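Local coordinates for protein prolyl oligopeptidase (Novosphingobium capsulatum, PDB 1YR2) that probably hydrolyses oligopeptides on the carboxyl side of proline, and to a lesser extent alanine, as a serine peptidase of the prolyl oligopeptidase family, at residues G405-A409 / L502-F506; P475-V479 / A554-L558. One frame throughout, in Å; residues are numbered along the deposited sequence.

Contact 1: G405-A409 / L502-F506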
loop_
_atom_site.group_PDB
_atom_site.type_symbol
_atom_site.label_atom_id
_atom_site.label_comp_id
_atom_site.label_asym_id
_atom_site.label_seq_id
_atom_site.Cartn_x
_atom_site.Cartn_y
_atom_site.Cartn_z
ATOM N N GLY A 405 -0.816 16.901 -7.554
ATOM C CA GLY A 405 -2.219 16.830 -7.206
ATOM C C GLY A 405 -2.354 16.032 -5.905
ATOM O O GLY A 405 -1.344 15.769 -5.212
ATOM N N ILE A 406 -3.569 15.642 -5.570
ATOM C CA ILE A 406 -3.819 14.774 -4.392
ATOM C C ILE A 406 -3.159 13.419 -4.605
ATOM O O ILE A 406 -3.331 12.817 -5.635
ATOM C CB ILE A 406 -5.338 14.641 -4.138
ATOM C CG1 ILE A 406 -5.876 15.955 -3.558
ATOM C CG2 ILE A 406 -5.651 13.510 -3.163
ATOM C CD1 ILE A 406 -7.434 16.036 -3.590
ATOM N N GLY A 407 -2.423 12.939 -3.610
ATOM C CA GLY A 407 -1.783 11.645 -3.717
ATOM C C GLY A 407 -1.006 11.230 -2.494
ATOM O O GLY A 407 -1.257 11.676 -1.387
ATOM N N SER A 408 -0.120 10.254 -2.681
ATOM C CA SER A 408 0.670 9.723 -1.592
ATOM C C SER A 408 2.169 9.925 -1.895
ATOM O O SER A 408 2.657 9.613 -2.999
ATOM C CB SER A 408 0.377 8.267 -1.407
ATOM O OG SER A 408 -0.947 8.094 -0.887
ATOM N N ALA A 409 2.901 10.426 -0.907
ATOM C CA ALA A 409 4.346 10.590 -1.075
ATOM C C ALA A 409 5.046 9.444 -0.338
ATOM O O ALA A 409 4.735 9.131 0.807
ATOM C CB ALA A 409 4.819 11.899 -0.545
ATOM N N LEU A 502 -7.031 3.964 3.750
ATOM C CA LEU A 502 -7.046 3.902 2.305
ATOM C C LEU A 502 -6.571 5.223 1.697
ATOM O O LEU A 502 -7.351 5.992 1.138
ATOM C CB LEU A 502 -8.409 3.520 1.788
ATOM C CG LEU A 502 -8.830 2.088 2.061
ATOM C CD1 LEU A 502 -10.161 1.872 1.337
ATOM C CD2 LEU A 502 -7.793 1.088 1.583
ATOM N N THR A 503 -5.278 5.447 1.785
ATOM C CA THR A 503 -4.647 6.605 1.177
ATOM C C THR A 503 -4.450 6.342 -0.307
ATOM O O THR A 503 -4.520 5.212 -0.705
ATOM C CB THR A 503 -3.279 6.886 1.815
ATOM O OG1 THR A 503 -2.495 5.695 1.856
ATOM C CG2 THR A 503 -3.442 7.223 3.262
ATOM N N PRO A 504 -4.269 7.375 -1.129
ATOM C CA PRO A 504 -4.207 7.142 -2.574
ATOM C C PRO A 504 -3.095 6.167 -3.012
ATOM O O PRO A 504 -2.006 6.177 -2.485
ATOM C CB PRO A 504 -3.951 8.545 -3.154
ATOM C CG PRO A 504 -4.547 9.486 -2.132
ATOM C CD PRO A 504 -4.174 8.824 -0.810
ATOM N N TRP A 505 -3.399 5.377 -4.025
ATOM C CA TRP A 505 -2.436 4.507 -4.673
ATOM C C TRP A 505 -2.889 4.292 -6.116
ATOM O O TRP A 505 -4.036 4.580 -6.448
ATOM C CB TRP A 505 -2.307 3.182 -3.926
ATOM C CG TRP A 505 -3.346 2.140 -4.205
ATOM C CD1 TRP A 505 -3.206 1.052 -5.011
ATOM C CD2 TRP A 505 -4.672 2.078 -3.679
ATOM N NE1 TRP A 505 -4.379 0.325 -5.041
ATOM C CE2 TRP A 505 -5.293 0.944 -4.226
ATOM C CE3 TRP A 505 -5.414 2.893 -2.819
ATOM C CZ2 TRP A 505 -6.594 0.580 -3.916
ATOM C CZ3 TRP A 505 -6.722 2.522 -2.493
ATOM C CH2 TRP A 505 -7.295 1.371 -3.052
ATOM N N PHE A 506 -2.014 3.741 -6.923
ATOM C CA PHE A 506 -2.348 3.477 -8.314
ATOM C C PHE A 506 -2.804 2.048 -8.474
ATOM O O PHE A 506 -2.043 1.121 -8.205
ATOM C CB PHE A 506 -1.169 3.794 -9.288
ATOM C CG PHE A 506 -1.528 3.491 -10.706
ATOM C CD1 PHE A 506 -2.344 4.325 -11.383
ATOM C CD2 PHE A 506 -1.129 2.306 -11.304
ATOM C CE1 PHE A 506 -2.785 4.037 -12.699
ATOM C CE2 PHE A 506 -1.535 1.996 -12.610
ATOM C CZ PHE A 506 -2.372 2.871 -13.302
#
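The boundary between the seven-bladed beta-propeller and the alpha/beta-hydrolase domain is bridged here, where S408 and G407, at the start of the first strand of the last blade, meet P504 in the loop ahead of helix 508-514. One directed bond defines the geometry: S408 OG donates to P504 O at 2.7 Å. The hydroxyl arrives in the plane of the carbonyl, and the C=O...donor angle of 128° places it on a lone pair rather than straight off the end of the oxygen. The S408 torsion accounts for this approach, since OG stands opposite the carbonyl carbon and beside the backbone N (chi1 -70°) on a CB already directed at the loop. The same hydroxyl lies against the proline it binds, with S408 OG 3.3 Å from P504 CD, and T503 flanks it, its CB 3.8 Å from S408 OG. One serine oxygen therefore meets both the carbonyl and the ring of P504.

The rest of the contact is apolar and light. The ring of P504 rests on the backbone of G407, its CB and CG each 3.8 Å from G407 CA, while I406 CG2 touches the ring margin more loosely, 4.3 Å from P504 CG. Together these two segments bury 159 Å², with the serine-to-carbonyl bond as their single polar link.

Around it, G407 and S408 are tied by backbone hydrogen bonds to S386 and S426, which belong to strands 385-392 and 421-427 of the propeller. P504 also packs on K385 and F428, and I406 reaches V461 and Q463 of strand 459-467, at the margin of the hydrolase sheet.

Contact 2: P475-V479 / A554-L558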
loop_
_atom_site.group_PDB
_atom_site.type_symbol
_atom_site.label_atom_id
_atom_site.label_comp_id
_atom_site.label_asym_id
_atom_site.label_seq_id
_atom_site.Cartn_x
_atom_site.Cartn_y
_atom_site.Cartn_z
ATOM N N PRO A 475 -14.168 11.642 4.749
ATOM C CA PRO A 475 -13.526 11.962 3.467
ATOM C C PRO A 475 -13.892 10.969 2.345
ATOM O O PRO A 475 -14.090 9.781 2.553
ATOM C CB PRO A 475 -12.018 11.891 3.779
ATOM C CG PRO A 475 -11.890 11.640 5.249
ATOM C CD PRO A 475 -13.224 11.039 5.711
ATOM N N MET A 476 -14.018 11.506 1.153
ATOM C CA MET A 476 -14.156 10.694 -0.053
ATOM C C MET A 476 -13.353 11.306 -1.197
ATOM O O MET A 476 -13.374 12.522 -1.402
ATOM C CB MET A 476 -15.615 10.558 -0.457
ATOM C CG MET A 476 -15.849 9.790 -1.758
ATOM S SD MET A 476 -17.576 9.259 -1.895
ATOM C CE MET A 476 -18.447 10.764 -1.636
ATOM N N PHE A 477 -12.679 10.430 -1.957
ATOM C CA PHE A 477 -11.957 10.783 -3.180
ATOM C C PHE A 477 -12.870 10.507 -4.349
ATOM O O PHE A 477 -13.623 9.522 -4.349
ATOM C CB PHE A 477 -10.705 9.910 -3.394
ATOM C CG PHE A 477 -9.642 10.064 -2.362
ATOM C CD1 PHE A 477 -8.996 11.269 -2.193
ATOM C CD2 PHE A 477 -9.313 9.011 -1.522
ATOM C CE1 PHE A 477 -8.050 11.438 -1.202
ATOM C CE2 PHE A 477 -8.333 9.171 -0.535
ATOM C CZ PHE A 477 -7.697 10.383 -0.399
ATOM N N ILE A 478 -12.855 11.391 -5.328
ATOM C CA ILE A 478 -13.608 11.206 -6.574
ATOM C C ILE A 478 -12.638 11.450 -7.713
ATOM O O ILE A 478 -11.970 12.499 -7.749
ATOM C CB ILE A 478 -14.740 12.253 -6.615
ATOM C CG1 ILE A 478 -15.723 12.004 -5.485
ATOM C CG2 ILE A 478 -15.528 12.158 -7.949
ATOM C CD1 ILE A 478 -16.556 13.199 -5.202
ATOM N N VAL A 479 -12.550 10.509 -8.641
ATOM C CA VAL A 479 -11.507 10.525 -9.637
ATOM C C VAL A 479 -12.172 10.370 -10.973
ATOM O O VAL A 479 -12.920 9.442 -11.197
ATOM C CB VAL A 479 -10.542 9.333 -9.452
ATOM C CG1 VAL A 479 -9.362 9.483 -10.403
ATOM C CG2 VAL A 479 -10.048 9.278 -8.039
ATOM N N ALA A 554 -22.157 7.891 1.548
ATOM C CA ALA A 554 -21.287 8.213 0.427
ATOM C C ALA A 554 -22.060 8.069 -0.883
ATOM O O ALA A 554 -21.986 8.954 -1.748
ATOM C CB ALA A 554 -20.052 7.261 0.372
ATOM N N GLY A 555 -22.752 6.932 -1.037
ATOM C CA GLY A 555 -23.578 6.658 -2.204
ATOM C C GLY A 555 -24.664 7.715 -2.424
ATOM O O GLY A 555 -24.831 8.270 -3.514
ATOM N N GLU A 556 -25.328 8.092 -1.343
ATOM C CA GLU A 556 -26.333 9.144 -1.402
ATOM C C GLU A 556 -25.764 10.490 -1.856
ATOM O O GLU A 556 -26.404 11.209 -2.610
ATOM C CB GLU A 556 -27.058 9.265 -0.051
ATOM C CG GLU A 556 -27.922 8.053 0.218
ATOM C CD GLU A 556 -28.624 8.075 1.554
ATOM O OE1 GLU A 556 -28.015 8.496 2.578
ATOM O OE2 GLU A 556 -29.801 7.667 1.570
ATOM N N TRP A 557 -24.576 10.809 -1.367
ATOM C CA TRP A 557 -23.917 12.082 -1.599
ATOM C C TRP A 557 -23.580 12.190 -3.074
ATOM O O TRP A 557 -23.764 13.234 -3.685
ATOM C CB TRP A 557 -22.630 12.218 -0.763
ATOM C CG TRP A 557 -22.067 13.569 -0.798
ATOM C CD1 TRP A 557 -22.313 14.584 0.081
ATOM C CD2 TRP A 557 -21.211 14.105 -1.804
ATOM N NE1 TRP A 557 -21.618 15.700 -0.303
ATOM C CE2 TRP A 557 -20.937 15.438 -1.456
ATOM C CE3 TRP A 557 -20.622 13.576 -2.975
ATOM C CZ2 TRP A 557 -20.124 16.271 -2.241
ATOM C CZ3 TRP A 557 -19.807 14.397 -3.748
ATOM C CH2 TRP A 557 -19.598 15.743 -3.399
ATOM N N LEU A 558 -23.081 11.110 -3.640
ATOM C CA LEU A 558 -22.632 11.126 -5.025
ATOM C C LEU A 558 -23.816 11.367 -5.975
ATOM O O LEU A 558 -23.681 12.024 -6.984
ATOM C CB LEU A 558 -21.963 9.813 -5.351
ATOM C CG LEU A 558 -20.614 9.440 -4.706
ATOM C CD1 LEU A 558 -20.252 7.914 -4.857
ATOM C CD2 LEU A 558 -19.534 10.322 -5.268
#
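M476 reaches helix 544-560 because its CG stands anti to the backbone N (chi1 177°) and the chain stays extended to the sulfur, then bends at chi3 (53°) to bring CE against W557 and L558. I478, two residues on along the same strand, leans its CG1 branch the same way and ends in CD1. The distances show how the work is divided. M476 SD lies 3.9 Å from A554 CB, whereas M476 CE is 3.8 Å from both W557 CE3 and L558 CD2, so the thioether end sits among three helix side chains. I478 CD1 completes the patch, 3.8 Å from W557 CZ3 and 4.1 Å from L558 CD2. Neighbouring atoms of the indole six-membered ring thus receive one methyl each, both arriving obliquely, and L558 CD2 is shared by the two strand residues. An alanine in place of M476 would remove everything beyond CB and would probably open a gap between A554, W557 and L558, setting the indole free to shift.

Every partner across this interface is apolar, and the strand and helix segments keep 10.8 Å between their axes at an angle of 49°. L558 also packs on A521, and A554 on A523, both of strand 519-523, while Y466 of strand 459-467 touches A554 as well, so the helix lies over several adjacent strands. Helix 544-560 packed on an eight-stranded sheet of order 1-2-4-3-5-6-7-8, with its second strand, 473-481, antiparallel to its neighbours, fits the alpha/beta-hydrolase fold; this helix leads on to strand 569-574, which probably ends in the nucleophile elbow.

Overall arrangement
Along the chain the segments alternate: 405-409, 475-479, 502-506, then 554-558, so the two contacts interleave. Their centres lie 16 Å apart and they occupy successive layers, contact 1 at the propeller boundary and contact 2 within the hydrolase domain, between strand 473-481 and helix 544-560. That strand joins them. M476 and I478 face the helix, while F477 between them turns the other way, its CE1 3.7 Å from I406 CG2 and its CZ 3.7 Å from P504 CG. At strand 473-481 one face carries helix 544-560 and the other meets the boundary with the propeller, so here the junction packs directly on the catalytic domain's sheet.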